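Local coordinates for ABC transporter periplasmic peptide-binding protein (Pseudoalteromonas, PDB 4QFL), which binds dipeptides in the periplasm, here Ala-Phe, and probably delivers them to an ABC transporter for uptake, at residues A57-D62 with G211-K216. Sequence-based numbering, arbitrary orientation.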
ATOM      1  N   ALA A  57      -0.683  -7.415  -9.104  1.00 16.88           N
ATOM      2  CA  ALA A  57      -1.929  -6.690  -9.351  1.00 15.01           C
ATOM      3  C   ALA A  57      -2.146  -6.244 -10.796  1.00 17.45           C
ATOM      4  O   ALA A  57      -3.110  -6.653 -11.442  1.00 17.46           O
ATOM      5  CB  ALA A  57      -2.024  -5.501  -8.415  1.00 17.11           C
ATOM      6  N   ASN A  58      -1.246  -5.404 -11.304  1.00 18.57           N
ATOM      7  CA  ASN A  58      -1.384  -4.879 -12.655  1.00 18.99           C
ATOM      8  C   ASN A  58      -0.993  -5.889 -13.708  1.00 18.55           C
ATOM      9  O   ASN A  58      -1.284  -5.689 -14.884  1.00 20.89           O
ATOM     10  CB  ASN A  58      -0.546  -3.610 -12.848  1.00 17.23           C
ATOM     11  CG  ASN A  58      -1.082  -2.442 -12.078  1.00 20.35           C
ATOM     12  OD1 ASN A  58      -0.383  -1.847 -11.255  1.00 24.77           O
ATOM     13  ND2 ASN A  58      -2.329  -2.103 -12.331  1.00 17.36           N
ATOM     14  N   GLN A  59      -0.329  -6.962 -13.296  1.00 15.58           N
ATOM     15  CA  GLN A  59       0.161  -7.948 -14.249  1.00 16.81           C
ATOM     16  C   GLN A  59      -0.856  -9.048 -14.550  1.00 17.92           C
ATOM     17  O   GLN A  59      -1.075  -9.394 -15.702  1.00 19.38           O
ATOM     18  CB  GLN A  59       1.482  -8.546 -13.773  1.00 17.93           C
ATOM     19  CG  GLN A  59       2.692  -7.630 -13.963  1.00 18.33           C
ATOM     20  CD  GLN A  59       2.585  -6.331 -13.196  1.00 17.22           C
ATOM     21  OE1 GLN A  59       2.571  -6.321 -11.962  1.00 18.28           O
ATOM     22  NE2 GLN A  59       2.511  -5.223 -13.919  1.00 15.83           N
ATOM     23  N   LEU A  60      -1.482  -9.596 -13.517  1.00 16.98           N
ATOM     24  CA  LEU A  60      -2.391 -10.719 -13.712  1.00 16.57           C
ATOM     25  C   LEU A  60      -3.837 -10.308 -13.835  1.00 17.69           C
ATOM     26  O   LEU A  60      -4.658 -11.092 -14.295  1.00 18.10           O
ATOM     27  CB  LEU A  60      -2.270 -11.707 -12.556  1.00 16.87           C
ATOM     28  CG  LEU A  60      -0.941 -12.417 -12.380  1.00 18.37           C
ATOM     29  CD1 LEU A  60      -0.938 -13.115 -11.047  1.00 18.92           C
ATOM     30  CD2 LEU A  60      -0.734 -13.409 -13.506  1.00 17.90           C
ATOM     31  N   TYR A  61      -4.157  -9.092 -13.401  1.00 15.92           N
ATOM     32  CA  TYR A  61      -5.554  -8.691 -13.223  1.00 18.03           C
ATOM     33  C   TYR A  61      -5.925  -7.350 -13.861  1.00 17.97           C
ATOM     34  O   TYR A  61      -5.057  -6.600 -14.293  1.00 17.76           O
ATOM     35  CB  TYR A  61      -5.883  -8.599 -11.730  1.00 17.34           C
ATOM     36  CG  TYR A  61      -5.737  -9.882 -10.956  1.00 18.20           C
ATOM     37  CD1 TYR A  61      -6.679 -10.898 -11.073  1.00 17.16           C
ATOM     38  CD2 TYR A  61      -4.666 -10.071 -10.077  1.00 19.06           C
ATOM     39  CE1 TYR A  61      -6.553 -12.085 -10.344  1.00 19.25           C
ATOM     40  CE2 TYR A  61      -4.531 -11.254  -9.346  1.00 18.38           C
ATOM     41  CZ  TYR A  61      -5.481 -12.253  -9.485  1.00 16.93           C
ATOM     42  OH  TYR A  61      -5.347 -13.422  -8.772  1.00 18.09           O
ATOM     43  N   ASP A  62      -7.226  -7.062 -13.903  1.00 13.99           N
ATOM     44  CA  ASP A  62      -7.724  -5.717 -14.169  1.00 19.37           C
ATOM     45  C   ASP A  62      -8.761  -5.362 -13.120  1.00 18.26           C
ATOM     46  O   ASP A  62      -9.387  -6.244 -12.545  1.00 17.25           O
ATOM     47  CB  ASP A  62      -8.395  -5.618 -15.540  1.00 17.73           C
ATOM     48  CG  ASP A  62      -7.466  -5.968 -16.687  1.00 18.09           C
ATOM     49  OD1 ASP A  62      -6.622  -5.127 -17.047  1.00 18.95           O
ATOM     50  OD2 ASP A  62      -7.613  -7.071 -17.254  1.00 20.10           O
ATOM     51  N   GLY A 211      -5.810 -10.125 -16.772  1.00 18.52           N
ATOM     52  CA  GLY A 211      -4.709  -9.203 -16.982  1.00 17.63           C
ATOM     53  C   GLY A 211      -3.768  -9.593 -18.097  1.00 16.51           C
ATOM     54  O   GLY A 211      -3.906 -10.669 -18.686  1.00 19.52           O
ATOM     55  N   PRO A 212      -2.792  -8.720 -18.387  1.00 19.31           N
ATOM     56  CA  PRO A 212      -1.842  -8.861 -19.507  1.00 16.98           C
ATOM     57  C   PRO A 212      -0.893 -10.056 -19.412  1.00 18.54           C
ATOM     58  O   PRO A 212      -0.337 -10.448 -20.433  1.00 19.29           O
ATOM     59  CB  PRO A 212      -1.043  -7.551 -19.461  1.00 19.33           C
ATOM     60  CG  PRO A 212      -1.181  -7.065 -18.067  1.00 17.85           C
ATOM     61  CD  PRO A 212      -2.571  -7.475 -17.636  1.00 17.80           C
ATOM     62  N   TYR A 213      -0.696 -10.607 -18.217  1.00 20.32           N
ATOM     63  CA  TYR A 213       0.173 -11.768 -18.052  1.00 18.89           C
ATOM     64  C   TYR A 213      -0.526 -12.859 -17.273  1.00 18.89           C
ATOM     65  O   TYR A 213      -1.460 -12.600 -16.524  1.00 19.16           O
ATOM     66  CB  TYR A 213       1.482 -11.378 -17.372  1.00 17.46           C
ATOM     67  CG  TYR A 213       2.169 -10.222 -18.053  1.00 19.80           C
ATOM     68  CD1 TYR A 213       3.026 -10.431 -19.135  1.00 22.21           C
ATOM     69  CD2 TYR A 213       1.954  -8.918 -17.623  1.00 18.59           C
ATOM     70  CE1 TYR A 213       3.661  -9.368 -19.770  1.00 22.08           C
ATOM     71  CE2 TYR A 213       2.581  -7.847 -18.252  1.00 22.19           C
ATOM     72  CZ  TYR A 213       3.433  -8.081 -19.328  1.00 20.54           C
ATOM     73  OH  TYR A 213       4.059  -7.021 -19.950  1.00 25.70           O
ATOM     74  N   ILE A 214      -0.059 -14.086 -17.456  1.00 20.89           N
ATOM     75  CA  ILE A 214      -0.694 -15.262 -16.889  1.00 17.42           C
ATOM     76  C   ILE A 214       0.286 -15.955 -15.976  1.00 19.49           C
ATOM     77  O   ILE A 214       1.488 -15.945 -16.229  1.00 21.98           O
ATOM     78  CB  ILE A 214      -1.108 -16.249 -17.996  1.00 20.86           C
ATOM     79  CG1 ILE A 214      -1.965 -15.532 -19.036  1.00 20.87           C
ATOM     80  CG2 ILE A 214      -1.837 -17.447 -17.414  1.00 22.19           C
ATOM     81  CD1 ILE A 214      -2.402 -16.422 -20.170  1.00 21.35           C
ATOM     82  N   TYR A 215      -0.222 -16.558 -14.914  1.00 20.44           N
ATOM     83  CA  TYR A 215       0.617 -17.302 -13.978  1.00 21.95           C
ATOM     84  C   TYR A 215       1.223 -18.557 -14.615  1.00 23.20           C
ATOM     85  O   TYR A 215       0.510 -19.364 -15.225  1.00 22.67           O
ATOM     86  CB  TYR A 215      -0.196 -17.682 -12.742  1.00 18.39           C
ATOM     87  CG  TYR A 215       0.526 -18.568 -11.759  1.00 19.34           C
ATOM     88  CD1 TYR A 215       0.589 -19.944 -11.954  1.00 21.44           C
ATOM     89  CD2 TYR A 215       1.122 -18.036 -10.622  1.00 19.31           C
ATOM     90  CE1 TYR A 215       1.235 -20.762 -11.052  1.00 22.74           C
ATOM     91  CE2 TYR A 215       1.774 -18.848  -9.712  1.00 21.65           C
ATOM     92  CZ  TYR A 215       1.822 -20.213  -9.935  1.00 21.72           C
ATOM     93  OH  TYR A 215       2.463 -21.031  -9.041  1.00 24.85           O
ATOM     94  N   LYS A 216       2.537 -18.712 -14.470  1.00 23.18           N
ATOM     95  CA  LYS A 216       3.235 -19.919 -14.923  1.00 22.69           C
ATOM     96  C   LYS A 216       3.850 -20.703 -13.756  1.00 23.19           C
ATOM     97  O   LYS A 216       3.577 -21.891 -13.585  1.00 24.97           O
ATOM     98  CB  LYS A 216       4.309 -19.558 -15.955  1.00 23.22           C
ATOM     99  CG  LYS A 216       5.091 -20.736 -16.493  1.00 29.32           C
ATOM    100  CD  LYS A 216       4.208 -21.674 -17.299  1.00 27.51           C
ATOM    101  CE  LYS A 216       4.944 -22.972 -17.658  1.00 34.11           C
ATOM    102  NZ  LYS A 216       6.137 -22.742 -18.527  1.00 34.51           N
TER
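The C-terminal turn of helix 50-60 meets the start of strand 213-219 in this periplasmic solute-binding fold. Gln59 and Leu60, in the last turn of the helix, offer their carbonyls to the residues on either side of Pro212. Tyr213 N donates to Gln59 O at 2.8 Å, with the C=O...N angle at 160°. Gly211 N donates to Leu60 O at 2.9 Å, but from above the carbonyl plane. The two bonds fix the entry of the strand against the helix end. The other edge of strand 213-219 pairs with strand 223-228.

Pro212 lies between the two donors and has no N-H of its own. Its ring carbon CD rests 3.1 Å from Gln59 O, and CG comes to 3.5 Å from Asn58 O. An alanine here would remove CG and CD, and would probably leave a gap beside these two carbonyls and lose the restraint of the ring on phi.

Gly211 packs closely against the helix end, its CA 3.6 Å from Tyr61 N. The site leaves no room for a side chain against the backbone of Leu60 and Tyr61. Asp62 OD2 comes near Gly211 but is hydrogen-bonded to Thr210 and Trp233, while OD1 bonds Tyr232.

With CG anti to the carbonyl carbon (chi1 -52°), the ring of Tyr213 turns its edge to Gln59. Tyr213 CD2 is 3.9 Å from Gln59 CB. The Tyr213 hydroxyl is hydrogen-bonded to Leu529 O. On Leu60 the CD2 branch does the touching: it lies 3.2 Å from Tyr213 O and near Tyr215 N, with Tyr215 CB farther off. Leu60 CA adds a nearly straight C-H...O contact to Tyr213 O, at 3.5 Å.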